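Local coordinates for protein HTLV-2 integrase catalytic core domain (Human T-cell leukemia virus 2, PDB 6QBT) that probably catalyses the insertion of viral DNA into host DNA, as the magnesium-binding, RNase H-like core domain of a retroviral integrase, at residues A[50-55]-A[79-84]; A[36-42]-A[56-61]; A[28-32]-A[104-109]. All blocks are in the same frame, centred on the assembly; numbering follows the deposited sequence.

Contact 1: A[50-55]-A[79-84]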
ATOM      1  N   THR A  50     -19.796  -1.182  -2.425  1.00 33.87           N
ATOM      2  CA  THR A  50     -19.702  -1.993  -1.222  1.00 33.54           C
ATOM      3  C   THR A  50     -18.668  -3.085  -1.402  1.00 35.19           C
ATOM      4  O   THR A  50     -17.816  -3.289  -0.551  1.00 36.47           O
ATOM      5  CB  THR A  50     -21.054  -2.601  -0.903  1.00 33.84           C
ATOM      6  OG1 THR A  50     -21.995  -1.535  -0.793  1.00 35.88           O
ATOM      7  CG2 THR A  50     -21.028  -3.396   0.419  1.00 33.77           C
ATOM      8  N   ILE A  51     -18.715  -3.778  -2.532  1.00 36.29           N
ATOM      9  CA  ILE A  51     -17.702  -4.799  -2.808  1.00 34.18           C
ATOM     10  C   ILE A  51     -16.300  -4.165  -2.875  1.00 33.94           C
ATOM     11  O   ILE A  51     -15.334  -4.720  -2.343  1.00 31.83           O
ATOM     12  CB  ILE A  51     -18.046  -5.562  -4.107  1.00 33.72           C
ATOM     13  CG1 ILE A  51     -19.231  -6.494  -3.832  1.00 33.19           C
ATOM     14  CG2 ILE A  51     -16.845  -6.351  -4.647  1.00 32.66           C
ATOM     15  CD1 ILE A  51     -19.830  -7.115  -5.070  1.00 31.94           C
ATOM     16  N   SER A  52     -16.196  -3.027  -3.567  1.00 34.36           N
ATOM     17  CA  SER A  52     -14.961  -2.261  -3.622  1.00 33.20           C
ATOM     18  C   SER A  52     -14.416  -1.874  -2.216  1.00 34.59           C
ATOM     19  O   SER A  52     -13.235  -2.125  -1.936  1.00 33.91           O
ATOM     20  CB  SER A  52     -15.121  -1.020  -4.484  1.00 32.49           C
ATOM     21  OG  SER A  52     -13.890  -0.293  -4.562  1.00 31.71           O
ATOM     22  N   ALA A  53     -15.248  -1.311  -1.340  1.00 34.07           N
ATOM     23  CA  ALA A  53     -14.758  -0.952   0.011  1.00 36.07           C
ATOM     24  C   ALA A  53     -14.354  -2.186   0.783  1.00 34.69           C
ATOM     25  O   ALA A  53     -13.458  -2.138   1.610  1.00 37.23           O
ATOM     26  CB  ALA A  53     -15.816  -0.200   0.805  1.00 35.01           C
ATOM     27  N   PHE A  54     -15.051  -3.284   0.538  1.00 34.86           N
ATOM     28  CA  PHE A  54     -14.777  -4.518   1.238  1.00 35.75           C
ATOM     29  C   PHE A  54     -13.421  -5.085   0.815  1.00 35.07           C
ATOM     30  O   PHE A  54     -12.646  -5.543   1.659  1.00 38.96           O
ATOM     31  CB  PHE A  54     -15.931  -5.501   1.012  1.00 35.51           C
ATOM     32  CG  PHE A  54     -15.895  -6.736   1.869  1.00 35.20           C
ATOM     33  CD1 PHE A  54     -15.437  -6.717   3.192  1.00 36.09           C
ATOM     34  CD2 PHE A  54     -16.402  -7.934   1.362  1.00 38.24           C
ATOM     35  CE1 PHE A  54     -15.453  -7.871   3.966  1.00 36.29           C
ATOM     36  CE2 PHE A  54     -16.410  -9.095   2.132  1.00 35.75           C
ATOM     37  CZ  PHE A  54     -15.939  -9.064   3.432  1.00 36.08           C
ATOM     38  N   LEU A  55     -13.126  -5.017  -0.478  1.00 34.84           N
ATOM     39  CA  LEU A  55     -11.773  -5.331  -0.991  1.00 35.71           C
ATOM     40  C   LEU A  55     -10.687  -4.390  -0.451  1.00 37.34           C
ATOM     41  O   LEU A  55      -9.607  -4.858  -0.152  1.00 38.17           O
ATOM     42  CB  LEU A  55     -11.714  -5.334  -2.518  1.00 32.90           C
ATOM     43  CG  LEU A  55     -12.511  -6.475  -3.170  1.00 33.94           C
ATOM     44  CD1 LEU A  55     -12.789  -6.200  -4.651  1.00 34.40           C
ATOM     45  CD2 LEU A  55     -11.796  -7.804  -3.003  1.00 33.56           C
ATOM     46  N   GLU A  79     -25.320  -9.571  -5.601  1.00 41.26           N
ATOM     47  CA  GLU A  79     -23.892  -9.367  -5.886  1.00 41.79           C
ATOM     48  C   GLU A  79     -23.038  -9.574  -4.633  1.00 39.16           C
ATOM     49  O   GLU A  79     -22.043 -10.289  -4.688  1.00 36.19           O
ATOM     50  CB  GLU A  79     -23.597  -7.966  -6.457  1.00 45.64           C
ATOM     51  CG  GLU A  79     -24.056  -7.741  -7.892  1.00 49.78           C
ATOM     52  CD  GLU A  79     -25.544  -7.432  -8.038  1.00 52.97           C
ATOM     53  OE1 GLU A  79     -26.317  -7.570  -7.051  1.00 55.09           O
ATOM     54  OE2 GLU A  79     -25.944  -7.047  -9.160  1.00 56.69           O
ATOM     55  N   PHE A  80     -23.423  -8.950  -3.518  1.00 37.85           N
ATOM     56  CA  PHE A  80     -22.669  -9.115  -2.254  1.00 38.67           C
ATOM     57  C   PHE A  80     -22.802 -10.535  -1.672  1.00 38.83           C
ATOM     58  O   PHE A  80     -21.810 -11.078  -1.194  1.00 39.41           O
ATOM     59  CB  PHE A  80     -23.044  -8.046  -1.215  1.00 37.91           C
ATOM     60  CG  PHE A  80     -22.114  -7.985  -0.021  1.00 38.65           C
ATOM     61  CD1 PHE A  80     -20.921  -7.281  -0.081  1.00 38.67           C
ATOM     62  CD2 PHE A  80     -22.449  -8.619   1.178  1.00 39.99           C
ATOM     63  CE1 PHE A  80     -20.068  -7.205   1.029  1.00 40.86           C
ATOM     64  CE2 PHE A  80     -21.597  -8.565   2.278  1.00 40.43           C
ATOM     65  CZ  PHE A  80     -20.402  -7.851   2.209  1.00 38.65           C
ATOM     66  N   GLN A  81     -23.985 -11.158  -1.737  1.00 39.34           N
ATOM     67  CA  GLN A  81     -24.093 -12.542  -1.267  1.00 41.03           C
ATOM     68  C   GLN A  81     -23.263 -13.490  -2.136  1.00 38.82           C
ATOM     69  O   GLN A  81     -22.603 -14.385  -1.621  1.00 37.20           O
ATOM     70  CB  GLN A  81     -25.544 -13.041  -1.201  1.00 46.65           C
ATOM     71  CG  GLN A  81     -26.507 -12.236  -0.318  1.00 52.07           C
ATOM     72  CD  GLN A  81     -26.052 -12.020   1.127  1.00 55.49           C
ATOM     73  OE1 GLN A  81     -25.427 -12.884   1.757  1.00 56.29           O
ATOM     74  NE2 GLN A  81     -26.391 -10.852   1.665  1.00 58.77           N
ATOM     75  N   GLU A  82     -23.283 -13.300  -3.448  1.00 38.12           N
ATOM     76  CA  GLU A  82     -22.471 -14.150  -4.334  1.00 39.36           C
ATOM     77  C   GLU A  82     -20.973 -14.014  -4.042  1.00 37.57           C
ATOM     78  O   GLU A  82     -20.246 -14.999  -4.051  1.00 35.30           O
ATOM     79  CB  GLU A  82     -22.756 -13.856  -5.808  1.00 41.22           C
ATOM     80  CG  GLU A  82     -24.016 -14.543  -6.310  1.00 47.49           C
ATOM     81  CD  GLU A  82     -24.467 -14.082  -7.697  1.00 50.73           C
ATOM     82  OE1 GLU A  82     -23.744 -13.299  -8.352  1.00 58.40           O
ATOM     83  OE2 GLU A  82     -25.560 -14.497  -8.133  1.00 52.60           O
ATOM     84  N   PHE A  83     -20.532 -12.784  -3.774  1.00 36.29           N
ATOM     85  CA  PHE A  83     -19.153 -12.505  -3.427  1.00 35.74           C
ATOM     86  C   PHE A  83     -18.784 -13.279  -2.166  1.00 32.24           C
ATOM     87  O   PHE A  83     -17.821 -14.037  -2.152  1.00 31.09           O
ATOM     88  CB  PHE A  83     -18.951 -10.988  -3.266  1.00 36.00           C
ATOM     89  CG  PHE A  83     -17.550 -10.596  -2.912  1.00 37.15           C
ATOM     90  CD1 PHE A  83     -17.126 -10.597  -1.578  1.00 36.07           C
ATOM     91  CD2 PHE A  83     -16.645 -10.214  -3.905  1.00 37.33           C
ATOM     92  CE1 PHE A  83     -15.821 -10.237  -1.255  1.00 36.26           C
ATOM     93  CE2 PHE A  83     -15.345  -9.846  -3.579  1.00 34.81           C
ATOM     94  CZ  PHE A  83     -14.930  -9.865  -2.258  1.00 35.64           C
ATOM     95  N   CYS A  84     -19.589 -13.140  -1.133  1.00 31.57           N
ATOM     96  CA  CYS A  84     -19.304 -13.830   0.141  1.00 33.18           C
ATOM     97  C   CYS A  84     -19.337 -15.352   0.020  1.00 31.97           C
ATOM     98  O   CYS A  84     -18.472 -16.038   0.559  1.00 30.54           O
ATOM     99  CB  CYS A  84     -20.248 -13.336   1.246  1.00 33.55           C
ATOM    100  SG  CYS A  84     -19.894 -11.625   1.712  1.00 36.10           S
TER
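Within the RNase H-like fold of the integrase core, helix 47-61 and helix 78-86 pack together around an aromatic cluster of Phe54, Phe80 and Phe83. The short segments run roughly in the same direction, 34° apart, with axes 10.9 Å from each other at closest approach. That spacing is wide for a helix pair, and large side chains fill it: the nearest CA atoms, those of Ile51 and Phe80, are still 6.6 Å apart.

The aromatic contacts lie at the middle. The Phe54 and Phe80 rings meet obliquely, centroids 5.6 Å apart and planes at 43°, whereas Phe54 and Phe83 touch rim to rim at 5.7 Å and 59°. The closest approach of the whole interface, 3.5 Å, is between Phe54 CD2 and Phe83 CE1. The three rings form a cluster by close apolar contact.

Aliphatic groups fill in around the rings. Ile51 reaches both aromatic residues of the other segment, with its CG1 4.2 Å from Phe80 CD1 at the ring edge and its CG2 3.9 Å from Phe83 CD2. Thr50 places CG2 3.9 Å from Phe80 CD1, while its hydroxyl bonds to the carbonyl of Thr46.

Beyond the pair, Ile67 of the central sheet touches Phe54, Phe80 and Cys84, and the second subunit packs Tyr119 on Ile51, Thr138 on Leu55 and Leu142 on Phe83. Leu55 itself meets the edge of the Phe83 ring, its CD2 3.8 Å from Phe83 CZ.

Contact 2: A[36-42]-A[56-61]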
ATOM      1  N   ALA A  36      -9.228  -2.980  14.882  1.00 31.75           N
ATOM      2  CA  ALA A  36      -8.639  -2.405  13.681  1.00 35.18           C
ATOM      3  C   ALA A  36      -9.698  -2.072  12.633  1.00 35.26           C
ATOM      4  O   ALA A  36     -10.700  -2.781  12.497  1.00 33.43           O
ATOM      5  CB  ALA A  36      -7.592  -3.345  13.087  1.00 37.72           C
ATOM      6  N   VAL A  37      -9.440  -0.997  11.883  1.00 33.08           N
ATOM      7  CA  VAL A  37     -10.456  -0.353  11.070  1.00 34.63           C
ATOM      8  C   VAL A  37     -10.056  -0.250   9.633  1.00 33.84           C
ATOM      9  O   VAL A  37      -8.916   0.055   9.348  1.00 33.98           O
ATOM     10  CB  VAL A  37     -10.671   1.126  11.512  1.00 36.13           C
ATOM     11  CG1 VAL A  37     -11.919   1.698  10.879  1.00 35.26           C
ATOM     12  CG2 VAL A  37     -10.776   1.203  13.023  1.00 39.77           C
ATOM     13  N   SER A  38     -11.041  -0.385   8.750  1.00 33.54           N
ATOM     14  CA  SER A  38     -10.977   0.154   7.392  1.00 32.92           C
ATOM     15  C   SER A  38     -12.130   1.127   7.134  1.00 33.26           C
ATOM     16  O   SER A  38     -13.259   0.883   7.547  1.00 34.27           O
ATOM     17  CB  SER A  38     -11.083  -0.960   6.367  1.00 32.96           C
ATOM     18  OG  SER A  38     -10.958  -0.441   5.055  1.00 35.87           O
ATOM     19  N   VAL A  39     -11.857   2.196   6.402  1.00 33.80           N
ATOM     20  CA  VAL A  39     -12.904   3.091   5.984  1.00 37.15           C
ATOM     21  C   VAL A  39     -12.610   3.508   4.574  1.00 35.70           C
ATOM     22  O   VAL A  39     -11.476   3.840   4.278  1.00 37.64           O
ATOM     23  CB  VAL A  39     -13.040   4.336   6.921  1.00 42.57           C
ATOM     24  CG1 VAL A  39     -11.689   4.854   7.361  1.00 47.03           C
ATOM     25  CG2 VAL A  39     -13.834   5.477   6.266  1.00 43.75           C
ATOM     26  N   SER A  40     -13.641   3.502   3.725  1.00 34.75           N
ATOM     27  CA  SER A  40     -13.546   3.988   2.368  1.00 34.52           C
ATOM     28  C   SER A  40     -14.586   5.054   2.174  1.00 36.21           C
ATOM     29  O   SER A  40     -15.764   4.838   2.494  1.00 34.43           O
ATOM     30  CB  SER A  40     -13.842   2.874   1.389  1.00 35.06           C
ATOM     31  OG  SER A  40     -12.908   1.847   1.547  1.00 37.36           O
ATOM     32  N   CYS A  41     -14.155   6.196   1.640  1.00 35.58           N
ATOM     33  CA  CYS A  41     -15.048   7.278   1.323  1.00 36.07           C
ATOM     34  C   CYS A  41     -15.552   7.051  -0.117  1.00 36.85           C
ATOM     35  O   CYS A  41     -14.775   6.949  -1.048  1.00 38.48           O
ATOM     36  CB  CYS A  41     -14.341   8.618   1.468  1.00 35.67           C
ATOM     37  SG  CYS A  41     -15.461  10.031   1.246  1.00 41.20           S
ATOM     38  N   LYS A  42     -16.859   6.930  -0.265  1.00 35.67           N
ATOM     39  CA  LYS A  42     -17.497   6.685  -1.532  1.00 34.93           C
ATOM     40  C   LYS A  42     -18.602   7.709  -1.664  1.00 35.36           C
ATOM     41  O   LYS A  42     -19.076   8.235  -0.662  1.00 33.78           O
ATOM     42  CB  LYS A  42     -18.120   5.275  -1.560  1.00 35.95           C
ATOM     43  CG  LYS A  42     -17.168   4.106  -1.358  1.00 35.11           C
ATOM     44  CD  LYS A  42     -16.182   3.997  -2.514  1.00 34.23           C
ATOM     45  CE  LYS A  42     -15.364   2.713  -2.414  1.00 36.23           C
ATOM     46  NZ  LYS A  42     -14.374   2.580  -3.527  1.00 35.86           N
ATOM     47  N   GLN A  56     -10.956  -3.087  -0.358  1.00 36.93           N
ATOM     48  CA  GLN A  56     -10.000  -2.180   0.271  1.00 38.15           C
ATOM     49  C   GLN A  56      -9.701  -2.629   1.702  1.00 35.09           C
ATOM     50  O   GLN A  56      -8.544  -2.756   2.082  1.00 34.05           O
ATOM     51  CB  GLN A  56     -10.489  -0.744   0.237  1.00 41.75           C
ATOM     52  CG  GLN A  56     -10.363  -0.164  -1.159  1.00 49.60           C
ATOM     53  CD  GLN A  56     -11.140   1.130  -1.395  1.00 52.87           C
ATOM     54  OE1 GLN A  56     -12.081   1.472  -0.666  1.00 60.61           O
ATOM     55  NE2 GLN A  56     -10.748   1.845  -2.437  1.00 45.83           N
ATOM     56  N   ALA A  57     -10.748  -2.892   2.470  1.00 34.41           N
ATOM     57  CA  ALA A  57     -10.621  -3.394   3.845  1.00 34.40           C
ATOM     58  C   ALA A  57      -9.787  -4.685   3.979  1.00 34.09           C
ATOM     59  O   ALA A  57      -8.913  -4.813   4.862  1.00 34.80           O
ATOM     60  CB  ALA A  57     -12.009  -3.623   4.414  1.00 33.03           C
ATOM     61  N   ILE A  58     -10.088  -5.642   3.113  1.00 33.72           N
ATOM     62  CA  ILE A  58      -9.374  -6.900   3.090  1.00 32.95           C
ATOM     63  C   ILE A  58      -7.918  -6.687   2.695  1.00 33.07           C
ATOM     64  O   ILE A  58      -7.038  -7.262   3.327  1.00 33.44           O
ATOM     65  CB  ILE A  58     -10.087  -7.918   2.193  1.00 34.51           C
ATOM     66  CG1 ILE A  58     -11.390  -8.360   2.894  1.00 36.56           C
ATOM     67  CG2 ILE A  58      -9.189  -9.109   1.893  1.00 34.19           C
ATOM     68  CD1 ILE A  58     -12.403  -9.035   1.977  1.00 36.97           C
ATOM     69  N   SER A  59      -7.634  -5.816   1.731  1.00 30.39           N
ATOM     70  CA  SER A  59      -6.224  -5.539   1.414  1.00 33.90           C
ATOM     71  C   SER A  59      -5.438  -4.967   2.592  1.00 33.87           C
ATOM     72  O   SER A  59      -4.253  -5.175   2.702  1.00 33.15           O
ATOM     73  CB  SER A  59      -6.085  -4.585   0.239  1.00 35.38           C
ATOM     74  OG  SER A  59      -6.589  -3.304   0.571  1.00 38.88           O
ATOM     75  N   LEU A  60      -6.108  -4.213   3.440  1.00 34.24           N
ATOM     76  CA  LEU A  60      -5.466  -3.560   4.558  1.00 36.85           C
ATOM     77  C   LEU A  60      -5.413  -4.462   5.789  1.00 36.47           C
ATOM     78  O   LEU A  60      -4.413  -4.455   6.502  1.00 37.76           O
ATOM     79  CB  LEU A  60      -6.236  -2.282   4.863  1.00 39.02           C
ATOM     80  CG  LEU A  60      -5.697  -1.431   5.994  1.00 42.16           C
ATOM     81  CD1 LEU A  60      -4.420  -0.713   5.567  1.00 40.07           C
ATOM     82  CD2 LEU A  60      -6.805  -0.467   6.438  1.00 42.07           C
ATOM     83  N   LEU A  61      -6.483  -5.223   6.031  1.00 34.77           N
ATOM     84  CA  LEU A  61      -6.639  -6.026   7.252  1.00 35.50           C
ATOM     85  C   LEU A  61      -6.474  -7.554   7.134  1.00 33.84           C
ATOM     86  O   LEU A  61      -6.267  -8.195   8.136  1.00 32.17           O
ATOM     87  CB  LEU A  61      -8.015  -5.753   7.843  1.00 34.40           C
ATOM     88  CG  LEU A  61      -8.347  -4.296   8.195  1.00 36.39           C
ATOM     89  CD1 LEU A  61      -9.779  -4.205   8.732  1.00 35.99           C
ATOM     90  CD2 LEU A  61      -7.367  -3.723   9.211  1.00 36.71           C
TER
HETATM   91  O   HOH W   1     -12.529   4.580  -2.096  1.00 61.39           O
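This is a helix laid on a sheet of the RNase H-like fold: the end of helix 47-61 crosses strand 37-42, an outermost strand of the sheet within the chain. The segment axes approach to 8.0 Å with N-to-C directions at 146°, so the helix runs back along the strand that precedes it.

Gln56 makes the polar contact. Its OE1 accepts a very short hydrogen bond of 2.4 Å from Ser40 OG, and its NE2 donates to water 1 at 3.3 Å. The same water accepts from Lys42 NZ at 3.1 Å, bridging the two side chains; Lys42 NZ also bonds Ser52 of the helix.

At Ala57 the backbones come closest, its CA 5.0 Å from Ser38 CA. Ser38, whose CA-to-CB bond points toward the helix, brings OG to 3.2 Å from Ala57 CA; both residues are small, consistent with this close approach. Trp29 of the adjacent strand 22-31 and Trp10 of strand 9-19, the next one along, also touch Ala57. Ile58, whose CA-to-CB bond points away from the strand, packs on Leu142 of the second subunit.

One turn on from Gln56, Leu60 sets CD2 3.6 Å from Val37 O and also touches Trp153 and Trp137. Leu61 closes the helix over the start of the strand: its CD1 is 4.0 Å from Ser38 N, and its CD2 is 3.9 Å from Ala36 CB.

Contact 3: A[28-32]-A[104-109]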
ATOM      1  N   VAL A  28     -17.338   1.414   6.467  1.00 33.90           N
ATOM      2  CA  VAL A  28     -16.514   1.203   7.635  1.00 33.84           C
ATOM      3  C   VAL A  28     -16.536  -0.286   8.001  1.00 33.89           C
ATOM      4  O   VAL A  28     -17.588  -0.867   8.166  1.00 33.62           O
ATOM      5  CB  VAL A  28     -17.064   2.036   8.823  1.00 35.45           C
ATOM      6  CG1 VAL A  28     -16.331   1.726  10.132  1.00 37.18           C
ATOM      7  CG2 VAL A  28     -17.017   3.528   8.511  1.00 35.91           C
ATOM      8  N   TRP A  29     -15.370  -0.892   8.143  1.00 32.99           N
ATOM      9  CA  TRP A  29     -15.286  -2.271   8.637  1.00 35.54           C
ATOM     10  C   TRP A  29     -14.388  -2.247   9.842  1.00 34.41           C
ATOM     11  O   TRP A  29     -13.351  -1.572   9.823  1.00 31.40           O
ATOM     12  CB  TRP A  29     -14.663  -3.216   7.589  1.00 34.75           C
ATOM     13  CG  TRP A  29     -15.553  -3.427   6.452  1.00 34.06           C
ATOM     14  CD1 TRP A  29     -15.538  -2.765   5.245  1.00 34.04           C
ATOM     15  CD2 TRP A  29     -16.613  -4.347   6.397  1.00 33.17           C
ATOM     16  NE1 TRP A  29     -16.532  -3.248   4.437  1.00 33.82           N
ATOM     17  CE2 TRP A  29     -17.212  -4.222   5.123  1.00 34.02           C
ATOM     18  CE3 TRP A  29     -17.141  -5.270   7.312  1.00 34.83           C
ATOM     19  CZ2 TRP A  29     -18.323  -4.986   4.744  1.00 34.03           C
ATOM     20  CZ3 TRP A  29     -18.225  -6.038   6.928  1.00 33.09           C
ATOM     21  CH2 TRP A  29     -18.799  -5.900   5.651  1.00 32.33           C
ATOM     22  N   VAL A  30     -14.758  -2.996  10.871  1.00 33.31           N
ATOM     23  CA  VAL A  30     -13.938  -3.022  12.076  1.00 36.99           C
ATOM     24  C   VAL A  30     -13.862  -4.436  12.648  1.00 37.24           C
ATOM     25  O   VAL A  30     -14.873  -5.138  12.735  1.00 36.42           O
ATOM     26  CB  VAL A  30     -14.387  -1.930  13.091  1.00 36.56           C
ATOM     27  CG1 VAL A  30     -15.865  -1.961  13.283  1.00 40.21           C
ATOM     28  CG2 VAL A  30     -13.646  -2.044  14.413  1.00 36.03           C
ATOM     29  N   ASP A  31     -12.637  -4.852  12.982  1.00 36.25           N
ATOM     30  CA  ASP A  31     -12.421  -6.152  13.546  1.00 35.10           C
ATOM     31  C   ASP A  31     -12.866  -6.128  14.998  1.00 36.18           C
ATOM     32  O   ASP A  31     -12.462  -5.243  15.750  1.00 38.66           O
ATOM     33  CB  ASP A  31     -10.958  -6.499  13.460  1.00 34.89           C
ATOM     34  CG  ASP A  31     -10.697  -7.919  13.835  1.00 33.18           C
ATOM     35  OD1 ASP A  31     -10.638  -8.221  15.039  1.00 32.31           O
ATOM     36  OD2 ASP A  31     -10.574  -8.732  12.915  1.00 32.48           O
ATOM     37  N   THR A  32     -13.684  -7.101  15.389  1.00 34.71           N
ATOM     38  CA  THR A  32     -14.271  -7.144  16.737  1.00 33.19           C
ATOM     39  C   THR A  32     -13.265  -7.556  17.805  1.00 34.22           C
ATOM     40  O   THR A  32     -13.566  -7.416  18.969  1.00 35.02           O
ATOM     41  CB  THR A  32     -15.460  -8.132  16.827  1.00 31.82           C
ATOM     42  OG1 THR A  32     -15.037  -9.424  16.388  1.00 33.46           O
ATOM     43  CG2 THR A  32     -16.619  -7.692  15.965  1.00 30.74           C
ATOM     44  N   LEU A 104     -19.614  -0.931  18.731  1.00 38.46           N
ATOM     45  CA  LEU A 104     -18.296  -0.924  18.043  1.00 39.59           C
ATOM     46  C   LEU A 104     -18.207  -0.049  16.785  1.00 40.97           C
ATOM     47  O   LEU A 104     -17.230   0.684  16.603  1.00 38.56           O
ATOM     48  CB  LEU A 104     -17.817  -2.337  17.690  1.00 38.09           C
ATOM     49  CG  LEU A 104     -16.400  -2.398  17.077  1.00 41.95           C
ATOM     50  CD1 LEU A 104     -15.365  -1.809  18.042  1.00 42.12           C
ATOM     51  CD2 LEU A 104     -16.038  -3.817  16.650  1.00 42.12           C
ATOM     52  N   VAL A 105     -19.198  -0.153  15.911  1.00 43.31           N
ATOM     53  CA  VAL A 105     -19.129   0.580  14.664  1.00 48.26           C
ATOM     54  C   VAL A 105     -19.410   2.051  14.951  1.00 47.77           C
ATOM     55  O   VAL A 105     -18.629   2.898  14.503  1.00 47.15           O
ATOM     56  CB  VAL A 105     -20.067   0.038  13.576  1.00 50.17           C
ATOM     57  CG1 VAL A 105     -19.837   0.803  12.274  1.00 51.54           C
ATOM     58  CG2 VAL A 105     -19.812  -1.445  13.358  1.00 52.04           C
ATOM     59  N   GLU A 106     -20.478   2.332  15.714  1.00 44.96           N
ATOM     60  CA  GLU A 106     -20.863   3.711  16.089  1.00 48.43           C
ATOM     61  C   GLU A 106     -19.736   4.467  16.778  1.00 44.28           C
ATOM     62  O   GLU A 106     -19.460   5.615  16.473  1.00 44.56           O
ATOM     63  CB  GLU A 106     -22.077   3.734  17.020  1.00 52.82           C
ATOM     64  CG  GLU A 106     -23.424   3.610  16.327  1.00 60.31           C
ATOM     65  CD  GLU A 106     -24.590   3.936  17.247  1.00 69.15           C
ATOM     66  OE1 GLU A 106     -24.511   3.637  18.476  1.00 76.75           O
ATOM     67  OE2 GLU A 106     -25.592   4.490  16.733  1.00 76.07           O
ATOM     68  N   ARG A 107     -19.111   3.798  17.725  1.00 41.02           N
ATOM     69  CA  ARG A 107     -18.035   4.356  18.467  1.00 39.17           C
ATOM     70  C   ARG A 107     -16.856   4.560  17.500  1.00 38.14           C
ATOM     71  O   ARG A 107     -16.231   5.627  17.533  1.00 36.22           O
ATOM     72  CB  ARG A 107     -17.714   3.438  19.637  1.00 42.41           C
ATOM     73  CG  ARG A 107     -16.566   3.892  20.509  1.00 48.04           C
ATOM     74  CD  ARG A 107     -16.375   3.035  21.769  1.00 49.66           C
ATOM     75  NE  ARG A 107     -16.182   1.608  21.464  1.00 50.17           N
ATOM     76  CZ  ARG A 107     -17.138   0.669  21.514  1.00 50.83           C
ATOM     77  NH1 ARG A 107     -18.405   0.959  21.866  1.00 47.51           N
ATOM     78  NH2 ARG A 107     -16.820  -0.587  21.202  1.00 50.97           N
ATOM     79  N   THR A 108     -16.577   3.584  16.622  1.00 34.63           N
ATOM     80  CA  THR A 108     -15.532   3.748  15.626  1.00 36.27           C
ATOM     81  C   THR A 108     -15.840   4.888  14.608  1.00 37.11           C
ATOM     82  O   THR A 108     -14.964   5.693  14.297  1.00 37.85           O
ATOM     83  CB  THR A 108     -15.236   2.437  14.865  1.00 37.41           C
ATOM     84  OG1 THR A 108     -14.834   1.430  15.799  1.00 37.15           O
ATOM     85  CG2 THR A 108     -14.099   2.655  13.857  1.00 35.35           C
ATOM     86  N   ASN A 109     -17.077   4.966  14.125  1.00 37.72           N
ATOM     87  CA  ASN A 109     -17.535   6.105  13.318  1.00 37.73           C
ATOM     88  C   ASN A 109     -17.189   7.421  13.969  1.00 37.07           C
ATOM     89  O   ASN A 109     -16.620   8.299  13.317  1.00 38.01           O
ATOM     90  CB  ASN A 109     -19.044   6.082  13.108  1.00 37.84           C
ATOM     91  CG  ASN A 109     -19.507   4.942  12.205  1.00 39.83           C
ATOM     92  OD1 ASN A 109     -18.712   4.313  11.500  1.00 39.63           O
ATOM     93  ND2 ASN A 109     -20.809   4.688  12.209  1.00 38.17           N
TER
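Val30 overlaps the first turn of helix 104-122, setting its two methyls against three residues of it: CG2 lies 3.7 Å from Leu104 CD2 and 3.9 Å from Thr108 OG1, and CG1 lies 4.0 Å from Val105 CG2. Two residues earlier, on the same face of the strand, Val28 brings CG1 to 4.2 Å from Val105 CG1 and 4.4 Å from Thr108 CG2. Its CG2 is 3.5 Å from Asn109 OD1. Leu104 reaches the end of the strand and the residue after it, its CD2 4.0 Å from Asp31 O and 3.8 Å from Thr32 CA.

The alternation of a beta strand explains the selection. Val28 and Val30 point their CA-to-CB bonds toward the helix, Trp29 and Asp31 away; Trp29 meets Phe54 on the other face of the sheet. The helix crosses obliquely, its axis 9.0 Å from the strand axis and its direction at 116°, and Val105 sits nearest Val30, with CA atoms 6.8 Å apart. Here helix 104-122 covers a face of the sheet of the RNase H-like core. Val105 also touches Gln11 and Asp13 of strand 9-19, and its side chain lies about 8 Å from the magnesium ion that Asp13 and Asp70 bind, so the start of this helix borders the metal site.

The two threonine hydroxyls find their partners without bridging the segments: Thr108 OG1 donates to Leu104 O at 2.6 Å within the helix, and Thr32 OG1 bonds Ile9 O and Gly3 N. None of the hydrogen bonds found joins helix to strand, so their union rests on van der Waals contact, largely made by the methyl groups of Val28, Val30, Leu104 and Val105.

How the contacts relate
Helix 47-61 serves both contact 1 and contact 2, whose centres are about 13 Å apart: its earlier part meets helix 78-86, its end strand 37-42. Ser52 OG and Lys42 NZ, 3.1 Å apart, join them. Contact 3 is on the other face of the sheet, its centre about 11 Å from that of contact 2 and about 18 Å from that of contact 1; Ser38 N and Trp29 O, 2.8 Å apart, link strands 37-42 and 22-31. Along the chain, contacts 1 and 2 alternate their segments inside the loop closed by contact 3. Contacts 2 and 3 put helices on both faces of the sheet; contact 1 adds helix 78-86, and contacts 1 and 2 touch the second subunit.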